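Local coordinates for ficolin-3 (Homo sapiens, PDB 2J5Z), which binds galactose through its fibrinogen-like recognition domain and, as a collagen-tailed lectin, probably recognises carbohydrates in innate immunity, at residues C180-L185 and D202-R207; D143-H148 and G173-A178; V103-F108 and H211-V216; A115-F120 and L131-F136. All coordinates share one frame; numbering follows the deposited sequence. Where two conformers were deposited one is given.

Contact 1 (C180-L185 and D202-R207); sequences CYRSNL and DWASGR. With GAL (beta-D-galactopyranose), chain E.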
# COMPACT_ATOMS: atom_id res chain seq x y z
N CYS A 180 -29.37 -2.23 21.24
CA CYS A 180 -27.98 -1.80 21.14
C CYS A 180 -27.67 -0.86 19.97
O CYS A 180 -26.93 0.11 20.16
CB CYS A 180 -27.06 -3.03 21.08
SG CYS A 180 -26.97 -3.90 22.64
N TYR A 181 -28.21 -1.14 18.79
CA TYR A 181 -27.81 -0.37 17.60
C TYR A 181 -28.75 -0.31 16.39
O TYR A 181 -29.58 -1.20 16.16
CB TYR A 181 -26.42 -0.83 17.11
CG TYR A 181 -26.37 -2.19 16.41
CD1 TYR A 181 -26.70 -2.31 15.07
CD2 TYR A 181 -25.94 -3.32 17.08
CE1 TYR A 181 -26.63 -3.53 14.41
CE2 TYR A 181 -25.86 -4.56 16.43
CZ TYR A 181 -26.21 -4.65 15.10
OH TYR A 181 -26.13 -5.86 14.44
N ARG A 182 -28.59 0.75 15.60
CA ARG A 182 -29.10 0.81 14.23
C ARG A 182 -27.93 0.66 13.26
O ARG A 182 -28.13 0.32 12.10
CB ARG A 182 -29.78 2.15 13.95
CG ARG A 182 -30.88 2.54 14.93
CD ARG A 182 -32.25 2.56 14.29
NE ARG A 182 -32.27 3.24 13.00
CZ ARG A 182 -33.03 2.85 11.98
NH1 ARG A 182 -33.83 1.79 12.11
NH2 ARG A 182 -32.99 3.50 10.84
N SER A 183 -26.71 0.93 13.73
CA SER A 183 -25.49 0.70 12.93
C SER A 183 -24.38 0.08 13.78
O SER A 183 -24.30 0.31 14.99
CB SER A 183 -24.99 2.00 12.28
OG SER A 183 -24.84 3.03 13.24
N ASN A 184 -23.51 -0.69 13.14
CA ASN A 184 -22.53 -1.49 13.87
C ASN A 184 -21.34 -1.76 12.95
O ASN A 184 -20.96 -2.92 12.73
CB ASN A 184 -23.19 -2.82 14.27
CG ASN A 184 -22.34 -3.63 15.22
OD1 ASN A 184 -21.75 -3.09 16.18
ND2 ASN A 184 -22.31 -4.96 14.98
N LEU A 185 -20.75 -0.70 12.41
CA LEU A 185 -19.77 -0.83 11.34
C LEU A 185 -18.40 -1.35 11.79
O LEU A 185 -17.57 -1.67 10.95
CB LEU A 185 -19.60 0.48 10.57
CG LEU A 185 -20.87 1.03 9.90
CD1 LEU A 185 -20.54 2.32 9.16
CD2 LEU A 185 -21.56 0.01 8.95
N ASP A 202 -23.51 -3.96 10.10
CA ASP A 202 -24.92 -3.75 9.76
C ASP A 202 -25.30 -2.27 9.71
O ASP A 202 -24.75 -1.45 10.45
CB ASP A 202 -25.81 -4.43 10.79
CG ASP A 202 -25.60 -5.94 10.88
OD1 ASP A 202 -25.04 -6.53 9.94
OD2 ASP A 202 -26.00 -6.53 11.91
N TRP A 203 -26.25 -1.94 8.84
CA TRP A 203 -26.83 -0.59 8.73
C TRP A 203 -28.34 -0.79 8.60
O TRP A 203 -28.83 -1.12 7.52
CB TRP A 203 -26.27 0.12 7.49
CG TRP A 203 -26.52 1.63 7.41
CD1 TRP A 203 -27.51 2.26 6.70
CD2 TRP A 203 -25.76 2.68 8.04
NE1 TRP A 203 -27.41 3.63 6.85
CE2 TRP A 203 -26.35 3.90 7.68
CE3 TRP A 203 -24.64 2.69 8.88
CZ2 TRP A 203 -25.85 5.13 8.12
CZ3 TRP A 203 -24.15 3.91 9.33
CH2 TRP A 203 -24.75 5.11 8.94
N ALA A 204 -29.07 -0.62 9.70
CA ALA A 204 -30.49 -1.03 9.78
C ALA A 204 -31.34 -0.53 8.62
O ALA A 204 -32.20 -1.26 8.11
CB ALA A 204 -31.10 -0.62 11.11
N SER A 205 -31.12 0.71 8.21
CA SER A 205 -31.97 1.34 7.22
C SER A 205 -31.59 0.97 5.79
O SER A 205 -32.28 1.33 4.83
CB SER A 205 -31.94 2.86 7.38
OG SER A 205 -30.66 3.38 7.05
N GLY A 206 -30.47 0.26 5.65
CA GLY A 206 -30.04 -0.25 4.36
C GLY A 206 -30.51 -1.68 4.20
O GLY A 206 -31.63 -1.92 3.75
N ARG A 207 -29.66 -2.64 4.61
CA ARG A 207 -29.97 -4.06 4.48
C ARG A 207 -30.53 -4.67 5.77
O ARG A 207 -31.05 -5.78 5.77
CB ARG A 207 -28.74 -4.85 4.00
CG ARG A 207 -28.10 -4.26 2.76
CD ARG A 207 -27.19 -5.24 2.01
NE ARG A 207 -26.58 -6.26 2.86
CZ ARG A 207 -26.82 -7.56 2.75
NH1 ARG A 207 -27.66 -8.00 1.82
NH2 ARG A 207 -26.21 -8.43 3.55
C1 GAL E . -31.08 -3.57 18.66
C2 GAL E . -30.44 -3.56 17.28
C3 GAL E . -29.99 -4.96 16.88
C4 GAL E . -29.34 -5.74 18.02
C5 GAL E . -30.00 -5.50 19.37
C6 GAL E . -29.18 -6.13 20.49
O1 GAL E . -31.48 -2.25 19.04
O2 GAL E . -31.39 -3.08 16.31
O3 GAL E . -29.06 -4.84 15.80
O4 GAL E . -27.95 -5.39 18.11
O5 GAL E . -30.11 -4.09 19.56
O6 GAL E . -30.05 -6.82 21.39

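Contact 2 (D143-H148 and G173-A178); sequences DSLSLH and GAWWYA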
# COMPACT_ATOMS: atom_id res chain seq x y z
N ASP A 143 -30.72 6.80 7.03
CA ASP A 143 -30.11 7.23 8.29
C ASP A 143 -30.15 6.12 9.33
O ASP A 143 -31.23 5.71 9.79
CB ASP A 143 -30.80 8.50 8.79
CG ASP A 143 -30.22 9.02 10.09
OD1 ASP A 143 -29.16 8.52 10.53
OD2 ASP A 143 -30.84 9.93 10.67
N SER A 144 -28.97 5.64 9.73
CA SER A 144 -28.88 4.66 10.81
C SER A 144 -27.88 5.08 11.90
O SER A 144 -27.44 4.24 12.69
CB SER A 144 -28.49 3.28 10.28
OG SER A 144 -29.57 2.69 9.56
N LEU A 145 -27.52 6.35 11.93
CA LEU A 145 -26.55 6.84 12.90
C LEU A 145 -27.12 7.89 13.86
O LEU A 145 -26.55 8.12 14.92
CB LEU A 145 -25.30 7.38 12.20
CG LEU A 145 -24.00 7.50 13.02
CD1 LEU A 145 -23.59 6.15 13.60
CD2 LEU A 145 -22.88 8.06 12.17
N SER A 146 -28.26 8.49 13.52
CA SER A 146 -28.82 9.56 14.36
C SER A 146 -29.15 9.08 15.76
O SER A 146 -28.93 9.80 16.73
CB SER A 146 -30.06 10.19 13.73
OG SER A 146 -29.71 10.92 12.57
N LEU A 147 -29.68 7.86 15.85
CA LEU A 147 -29.97 7.24 17.15
C LEU A 147 -28.75 7.27 18.06
O LEU A 147 -28.86 7.42 19.28
CB LEU A 147 -30.44 5.78 16.97
CG LEU A 147 -30.39 4.89 18.22
CD1 LEU A 147 -31.43 5.31 19.27
CD2 LEU A 147 -30.52 3.39 17.92
N HIS A 148 -27.57 7.15 17.46
CA HIS A 148 -26.35 7.03 18.21
C HIS A 148 -25.76 8.37 18.64
O HIS A 148 -24.87 8.42 19.48
CB HIS A 148 -25.35 6.19 17.43
CG HIS A 148 -25.76 4.76 17.35
ND1 HIS A 148 -26.36 4.22 16.23
CD2 HIS A 148 -25.72 3.77 18.27
CE1 HIS A 148 -26.65 2.95 16.47
NE2 HIS A 148 -26.28 2.66 17.70
N GLY A 173 -18.62 -5.94 19.04
CA GLY A 173 -18.14 -4.73 18.37
C GLY A 173 -17.73 -3.64 19.33
O GLY A 173 -17.49 -3.89 20.52
N ALA A 174 -17.63 -2.42 18.81
CA ALA A 174 -17.40 -1.22 19.60
C ALA A 174 -18.12 -0.09 18.88
O ALA A 174 -18.00 0.04 17.67
CB ALA A 174 -15.90 -0.91 19.68
N TRP A 175 -18.86 0.74 19.61
CA TRP A 175 -19.68 1.76 18.95
C TRP A 175 -20.32 2.60 20.03
O TRP A 175 -20.17 2.31 21.22
CB TRP A 175 -20.80 1.09 18.16
CG TRP A 175 -21.40 1.82 16.97
CD1 TRP A 175 -22.72 2.24 16.83
CD2 TRP A 175 -20.76 2.14 15.74
NE1 TRP A 175 -22.90 2.81 15.60
CE2 TRP A 175 -21.72 2.76 14.90
CE3 TRP A 175 -19.45 1.97 15.26
CZ2 TRP A 175 -21.42 3.21 13.61
CZ3 TRP A 175 -19.15 2.41 13.97
CH2 TRP A 175 -20.13 3.03 13.17
N TRP A 176 -21.05 3.62 19.60
CA TRP A 176 -21.79 4.45 20.53
C TRP A 176 -23.12 3.77 20.79
O TRP A 176 -24.18 4.29 20.44
CB TRP A 176 -21.98 5.84 19.93
CG TRP A 176 -20.67 6.49 19.54
CD1 TRP A 176 -19.84 7.24 20.35
CD2 TRP A 176 -20.02 6.43 18.26
NE1 TRP A 176 -18.72 7.64 19.64
CE2 TRP A 176 -18.82 7.16 18.35
CE3 TRP A 176 -20.35 5.82 17.03
CZ2 TRP A 176 -17.93 7.30 17.28
CZ3 TRP A 176 -19.48 5.97 15.95
CH2 TRP A 176 -18.28 6.71 16.09
N TYR A 177 -23.06 2.59 21.42
CA TYR A 177 -24.25 1.74 21.58
C TYR A 177 -25.35 2.35 22.45
O TYR A 177 -25.08 3.05 23.43
CB TYR A 177 -23.88 0.36 22.15
CG TYR A 177 -23.05 -0.48 21.21
CD1 TYR A 177 -23.54 -0.86 19.97
CD2 TYR A 177 -21.78 -0.89 21.57
CE1 TYR A 177 -22.78 -1.62 19.09
CE2 TYR A 177 -21.01 -1.66 20.71
CZ TYR A 177 -21.52 -2.02 19.48
OH TYR A 177 -20.75 -2.77 18.61
N ALA A 178 -26.58 2.04 22.08
CA ALA A 178 -27.75 2.31 22.91
C ALA A 178 -28.15 0.97 23.53
O ALA A 178 -27.55 0.52 24.51
CB ALA A 178 -28.86 2.91 22.06

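Contact 3 (V103-F108 and H211-V216); sequences VELEDF and HPYRRV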
# COMPACT_ATOMS: atom_id res chain seq x y z
N VAL A 103 -20.57 8.16 4.99
CA VAL A 103 -20.44 6.72 5.21
C VAL A 103 -20.66 6.01 3.86
O VAL A 103 -21.65 6.28 3.18
CB VAL A 103 -21.46 6.22 6.25
CG1 VAL A 103 -21.48 4.71 6.32
CG2 VAL A 103 -21.16 6.83 7.64
N GLU A 104 -19.73 5.13 3.48
CA GLU A 104 -19.88 4.32 2.27
C GLU A 104 -20.03 2.83 2.57
O GLU A 104 -19.29 2.27 3.37
CB GLU A 104 -18.67 4.49 1.36
CG GLU A 104 -18.45 5.89 0.85
CD GLU A 104 -17.32 5.93 -0.16
OE1 GLU A 104 -16.62 4.90 -0.27
OE2 GLU A 104 -17.14 6.96 -0.83
N LEU A 105 -20.98 2.19 1.90
CA LEU A 105 -21.29 0.80 2.16
C LEU A 105 -21.31 0.03 0.85
O LEU A 105 -21.77 0.55 -0.16
CB LEU A 105 -22.65 0.68 2.85
CG LEU A 105 -22.86 1.50 4.13
CD1 LEU A 105 -24.33 1.51 4.53
CD2 LEU A 105 -22.00 0.97 5.27
N GLU A 106 -20.79 -1.19 0.85
CA GLU A 106 -20.85 -2.01 -0.36
C GLU A 106 -21.27 -3.43 -0.00
O GLU A 106 -20.65 -4.06 0.85
CB GLU A 106 -19.51 -2.02 -1.08
CG GLU A 106 -19.56 -2.73 -2.42
CD GLU A 106 -18.22 -2.74 -3.13
OE1 GLU A 106 -17.62 -1.65 -3.29
OE2 GLU A 106 -17.78 -3.83 -3.54
N ASP A 107 -22.33 -3.92 -0.64
CA ASP A 107 -22.79 -5.27 -0.38
C ASP A 107 -22.03 -6.27 -1.25
O ASP A 107 -21.14 -5.89 -2.01
CB ASP A 107 -24.32 -5.40 -0.55
CG ASP A 107 -24.79 -5.17 -1.99
OD1 ASP A 107 -23.98 -5.29 -2.94
OD2 ASP A 107 -26.00 -4.88 -2.18
N PHE A 108 -22.40 -7.54 -1.13
CA PHE A 108 -21.70 -8.63 -1.82
C PHE A 108 -21.98 -8.67 -3.32
O PHE A 108 -21.37 -9.47 -4.04
CB PHE A 108 -22.02 -9.96 -1.15
CG PHE A 108 -21.64 -10.01 0.31
CD1 PHE A 108 -20.32 -10.17 0.69
CD2 PHE A 108 -22.61 -9.88 1.29
CE1 PHE A 108 -19.97 -10.21 2.02
CE2 PHE A 108 -22.26 -9.92 2.63
CZ PHE A 108 -20.94 -10.08 2.99
N HIS A 211 -27.73 -8.63 8.33
CA HIS A 211 -27.46 -8.70 6.90
C HIS A 211 -26.37 -7.69 6.48
O HIS A 211 -26.67 -6.55 6.08
CB HIS A 211 -28.75 -8.51 6.11
CG HIS A 211 -29.87 -9.38 6.59
ND1 HIS A 211 -29.85 -10.76 6.48
CD2 HIS A 211 -31.05 -9.08 7.19
CE1 HIS A 211 -30.96 -11.26 6.99
NE2 HIS A 211 -31.70 -10.26 7.43
N PRO A 212 -25.11 -8.13 6.56
CA PRO A 212 -23.92 -7.26 6.55
C PRO A 212 -23.38 -6.82 5.19
O PRO A 212 -23.85 -7.27 4.13
CB PRO A 212 -22.89 -8.13 7.25
CG PRO A 212 -23.22 -9.51 6.76
CD PRO A 212 -24.74 -9.55 6.67
N TYR A 213 -22.38 -5.95 5.25
CA TYR A 213 -21.73 -5.40 4.07
C TYR A 213 -20.32 -5.96 3.90
O TYR A 213 -19.68 -6.36 4.87
CB TYR A 213 -21.66 -3.87 4.19
CG TYR A 213 -23.04 -3.24 4.20
CD1 TYR A 213 -23.64 -2.84 3.02
CD2 TYR A 213 -23.75 -3.09 5.40
CE1 TYR A 213 -24.91 -2.26 3.02
CE2 TYR A 213 -25.02 -2.53 5.40
CZ TYR A 213 -25.59 -2.12 4.22
OH TYR A 213 -26.85 -1.56 4.22
N ARG A 214 -19.86 -5.98 2.65
CA ARG A 214 -18.54 -6.48 2.26
C ARG A 214 -17.45 -5.44 2.50
O ARG A 214 -16.34 -5.78 2.93
CB ARG A 214 -18.57 -6.89 0.78
CG ARG A 214 -17.22 -7.20 0.16
CD ARG A 214 -17.38 -7.69 -1.28
NE ARG A 214 -17.83 -9.08 -1.34
CZ ARG A 214 -18.30 -9.67 -2.44
NH1 ARG A 214 -18.38 -8.99 -3.58
NH2 ARG A 214 -18.68 -10.94 -2.41
N ARG A 215 -17.77 -4.18 2.22
CA ARG A 215 -16.82 -3.07 2.36
C ARG A 215 -17.51 -1.86 2.96
O ARG A 215 -18.62 -1.51 2.56
CB ARG A 215 -16.24 -2.68 1.00
CG ARG A 215 -15.54 -3.82 0.25
CD ARG A 215 -15.12 -3.38 -1.14
NE ARG A 215 -14.21 -2.24 -1.09
CZ ARG A 215 -12.88 -2.33 -1.15
NH1 ARG A 215 -12.30 -3.52 -1.28
NH2 ARG A 215 -12.14 -1.24 -1.09
N VAL A 216 -16.84 -1.20 3.90
CA VAL A 216 -17.39 0.01 4.51
C VAL A 216 -16.27 1.04 4.61
O VAL A 216 -15.12 0.67 4.82
CB VAL A 216 -17.90 -0.29 5.94
CG1 VAL A 216 -18.37 0.98 6.63
CG2 VAL A 216 -19.02 -1.35 5.91

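Contact 4 (A115-F120 and L131-F136); sequences AHYATF and LALGKF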
# COMPACT_ATOMS: atom_id res chain seq x y z
N ALA A 115 -24.48 7.48 3.11
CA ALA A 115 -25.19 8.31 4.08
C ALA A 115 -24.30 9.50 4.38
O ALA A 115 -23.08 9.35 4.53
CB ALA A 115 -25.49 7.52 5.35
N HIS A 116 -24.90 10.68 4.44
CA HIS A 116 -24.16 11.89 4.72
C HIS A 116 -24.78 12.59 5.91
O HIS A 116 -26.00 12.54 6.11
CB HIS A 116 -24.16 12.81 3.50
CG HIS A 116 -23.32 12.30 2.37
ND1 HIS A 116 -23.65 11.17 1.65
CD2 HIS A 116 -22.16 12.76 1.85
CE1 HIS A 116 -22.72 10.96 0.73
NE2 HIS A 116 -21.81 11.91 0.83
N TYR A 117 -23.92 13.21 6.72
CA TYR A 117 -24.38 13.97 7.90
C TYR A 117 -23.62 15.29 7.92
O TYR A 117 -22.43 15.33 7.59
CB TYR A 117 -24.14 13.19 9.20
CG TYR A 117 -24.90 11.89 9.26
CD1 TYR A 117 -26.16 11.82 9.85
CD2 TYR A 117 -24.37 10.72 8.70
CE1 TYR A 117 -26.87 10.63 9.90
CE2 TYR A 117 -25.08 9.52 8.73
CZ TYR A 117 -26.33 9.48 9.33
OH TYR A 117 -27.04 8.30 9.35
N ALA A 118 -24.31 16.37 8.29
CA ALA A 118 -23.75 17.71 8.15
C ALA A 118 -22.46 17.92 8.95
O ALA A 118 -21.55 18.61 8.48
CB ALA A 118 -24.80 18.75 8.59
N THR A 119 -22.42 17.37 10.16
CA THR A 119 -21.23 17.46 11.03
C THR A 119 -20.98 16.18 11.81
O THR A 119 -21.88 15.35 11.99
CB THR A 119 -21.32 18.64 12.06
OG1 THR A 119 -22.44 18.43 12.93
CG2 THR A 119 -21.44 20.00 11.36
N PHE A 120 -19.75 16.02 12.27
CA PHE A 120 -19.34 14.90 13.11
C PHE A 120 -18.27 15.41 14.06
O PHE A 120 -17.31 16.06 13.65
CB PHE A 120 -18.78 13.78 12.22
CG PHE A 120 -18.12 12.64 12.96
CD1 PHE A 120 -18.82 11.46 13.22
CD2 PHE A 120 -16.79 12.72 13.36
CE1 PHE A 120 -18.20 10.40 13.89
CE2 PHE A 120 -16.17 11.67 14.02
CZ PHE A 120 -16.87 10.51 14.27
N LEU A 131 -20.54 10.74 20.84
CA LEU A 131 -20.77 11.21 19.48
C LEU A 131 -21.62 12.47 19.48
O LEU A 131 -22.67 12.53 20.14
CB LEU A 131 -21.49 10.14 18.67
CG LEU A 131 -21.87 10.52 17.22
CD1 LEU A 131 -20.66 10.86 16.36
CD2 LEU A 131 -22.63 9.35 16.62
N ALA A 132 -21.16 13.48 18.75
CA ALA A 132 -22.01 14.64 18.41
C ALA A 132 -22.21 14.68 16.89
O ALA A 132 -21.32 15.09 16.13
CB ALA A 132 -21.36 15.93 18.90
N LEU A 133 -23.38 14.22 16.45
CA LEU A 133 -23.64 14.07 15.02
C LEU A 133 -24.62 15.13 14.54
O LEU A 133 -25.64 15.36 15.18
CB LEU A 133 -24.21 12.67 14.75
CG LEU A 133 -24.30 12.25 13.29
CD1 LEU A 133 -22.92 11.98 12.72
CD2 LEU A 133 -25.22 11.01 13.18
N GLY A 134 -24.29 15.77 13.41
CA GLY A 134 -25.19 16.71 12.73
C GLY A 134 -26.32 16.00 12.01
O GLY A 134 -26.40 14.76 12.00
N LYS A 135 -27.22 16.78 11.44
CA LYS A 135 -28.41 16.23 10.79
C LYS A 135 -28.09 15.49 9.49
O LYS A 135 -27.13 15.82 8.80
CB LYS A 135 -29.41 17.36 10.51
CG LYS A 135 -29.81 18.14 11.77
CD LYS A 135 -30.50 17.25 12.77
CE LYS A 135 -30.98 18.06 13.98
NZ LYS A 135 -31.54 17.17 15.05
N PHE A 136 -28.92 14.50 9.19
CA PHE A 136 -28.84 13.71 7.97
C PHE A 136 -29.21 14.58 6.77
O PHE A 136 -30.26 15.22 6.76
CB PHE A 136 -29.81 12.53 8.09
CG PHE A 136 -29.82 11.60 6.91
CD1 PHE A 136 -28.75 10.75 6.64
CD2 PHE A 136 -30.93 11.55 6.07
CE1 PHE A 136 -28.77 9.89 5.56
CE2 PHE A 136 -30.96 10.69 4.98
CZ PHE A 136 -29.89 9.85 4.72
O HOH W 1 -21.68 17.77 15.28

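Contact 1 (C180-L185 and D202-R207)
The ring of Tyr181 is sandwiched: CB of Asn184 lies 3.4 Å above its centre on one face, while O3 of the bound galactose sits over the rim of the opposite face. At the ring edge, in plane, stands Asp202 OD2. Tyr181 and Cys180 belong to the galactose pocket of the fibrinogen-like domain; here two loops lacking regular structure are joined by a single bridge between Ser183 and Trp203. Tyr181 OH donates over 2.6 Å to Asp202 OD2, which accepts through its anti lone pair, with ring and carboxylate planes 41° apart; the short bond fixes the phenol under the sugar and would be expected to stabilise the carboxylate as an anion. A chi1 of 74° puts the tyrosine CG in the crowded position between backbone N and carbonyl carbon. Backbone bonds flank the bridge: Ala204 N meets Arg182 O at 2.7 Å, nearly along the C=O axis, and Asn184 N meets Asp202 O more loosely at 3.1 Å. The Arg182 side chain, bent at chi2 and chi3, brings its guanidinium over Ala204 CB, and its NH2 bonds to the carbonyl of Asp143. Trp203 brings CE3 within 3.5 Å of Ser183 CB and CZ3 near Leu185 CD1, its NE1 held by Gly142. On the sugar side, Cys180, preceded by a cis peptide and disulfide-bonded to Cys167, points its N at the ring oxygen O5 of galactose, 2.6 Å away.

Contact 2 (D143-H148 and G173-A178)
The Trp175 indole and the His148 imidazole carry this buried contact, and their first torsions set the arrangement. It is loop-to-loop packing in the fibrinogen-like domain, next to the galactose pocket, whose Tyr181 touches His148. Trp175 places CG anti to the backbone N (chi1 -155°), which brings the pyrrole edge of its indole up to the face of His148 in a T-shaped stack, centroids 4.6 Å apart and planes at 82°. His148 instead holds CG anti to its carbonyl carbon, so that its ring stands between Leu147 CD2 on one face and Trp175 NE1, 3.7 Å above the centre, on the other. Leu145, with CG anti to N, lays CD1 3.7 Å from Trp175 CZ2. Trp176, at the centre of an inverse gamma turn, sets CE3 over a face of the Trp175 indole. The loop bearing Leu145 is shaped by an Asx turn: Asp143 OD1 accepts from both Leu145 N and Ser146 N, the latter on its syn lone pair, before the 3-10 turn 146-148. The contact joins this loop to the one that follows helix 167-171, against which Tyr177 rests; Leu145 touches Leu133 and Trp176 touches Leu131, both on strand 131-133.

Contact 3 (V103-F108 and H211-V216)
A classic beta bulge interrupts the antiparallel pairing of strand 101-106 with the chain entering strand 215-220. Arg214 and Arg215 both face Glu106, whose carbonyl oxygen accepts from the two successive amides: Arg214 N at 2.7 Å, nearly along the C=O axis, and Arg215 N at 3.2 Å, in the carbonyl plane on a lone pair. Glu106 N returns a bond to Arg215 O over 2.8 Å, so that Glu106 and Arg215 form a hydrogen-bonded pair, followed by Leu105 and Val216 as a non-hydrogen-bonded one. On the side of the sheet bearing Leu105 and Val216, Leu105 CD2 lies 3.8 Å from Val216 CG2, the two side chains running side by side. Leu105 also sets CB over the face of the Tyr213 ring, a CH-pi contact 4.0 Å from the centroid. Beyond it the Tyr213 hydroxyl bonds to the amide of Arg207. In the antiparallel sheet of the fibrinogen-like domain, strand 101-106 pairs with 112-122 on one edge and 215-220 on the other. On the side bearing Glu106 and Arg215, the glutamate extends with CG anti to N (chi1 -174°) alongside the arginine; Glu106 OE1 stays 4.1 Å from Arg215 NE, opposite charges near each other yet beyond a salt bridge. At the bulge, Arg214 is bent at chi3 (-77°) and spreads its guanidinium over Phe108 CA. The Phe108 ring is turned 80° to that plane, and its CD1 comes 3.4 Å from Arg214 NE, while at the other rim CE2 reaches the carbonyl oxygen of Pro212.

Contact 4 (A115-F120 and L131-F136)
This is the pairing of two beta-hairpin arms, strands 112-122 and 131-133, at a border of the antiparallel sheet, with Tyr117 packed between Leu133 and Phe136. The backbones meet at Tyr117-Phe136, a single bridge, and again at Phe120-Leu133, a non-hydrogen-bonded antiparallel pair. Between them Ala118 N bonds to Lys135 O at 2.9 Å in the carbonyl plane, and Gly134 N to Thr119 O at 2.8 Å, the latter donor standing well above the carbonyl plane. The Tyr117 ring is clasped from both sides. Leu133 CD2 lies over one face, 3.9 Å from the ring centroid, in a CH-pi contact; Phe136 offers its edge to the opposite face, a T-shaped pair with planes 61° apart. Phe136 gets there with CG anti to its backbone N (chi1 -179°), and its CE1 also touches Ala115 CB. Within the hairpin, strand 112-122 is broken by a bulge or short loop, and Gly134 CA packs tightly against Thr119 OG1, at 3.2 Å. That hydroxyl, in the crowded position between N and the carbonyl carbon (chi1 61°), binds a water at 2.6 Å, and the same water donates to Ala132 O, bridging the arms. Further along, Leu131 CD1 comes 3.5 Å from Phe120 CE1, the two side chains crossing at about a right angle, while Leu133 CD1 meets the Phe120 ring at its edge. The Tyr117 hydroxyl leaves the hairpin to bond Asp143 OD1.

All four contacts lie within the one fibrinogen-like domain. Contact 4 closes first, then contact 2, then contact 1, and contact 3 encloses all three, tying strand 101-106 to the strand at the C-terminus. Contacts 3 and 4, with centres about 19 Å apart, share the antiparallel sheet, in which strands 101-106 and 112-122 are neighbours. Contacts 1 and 2 join loops, their centres about 8 Å apart, and are linked by Asn184 OD1 to Tyr177 OH and Ser205 OG to Ser144 OG. Trp203 touches both Tyr213 and Tyr117, so the irregular, galactose-binding region of contact 1 is packed directly onto the sheet.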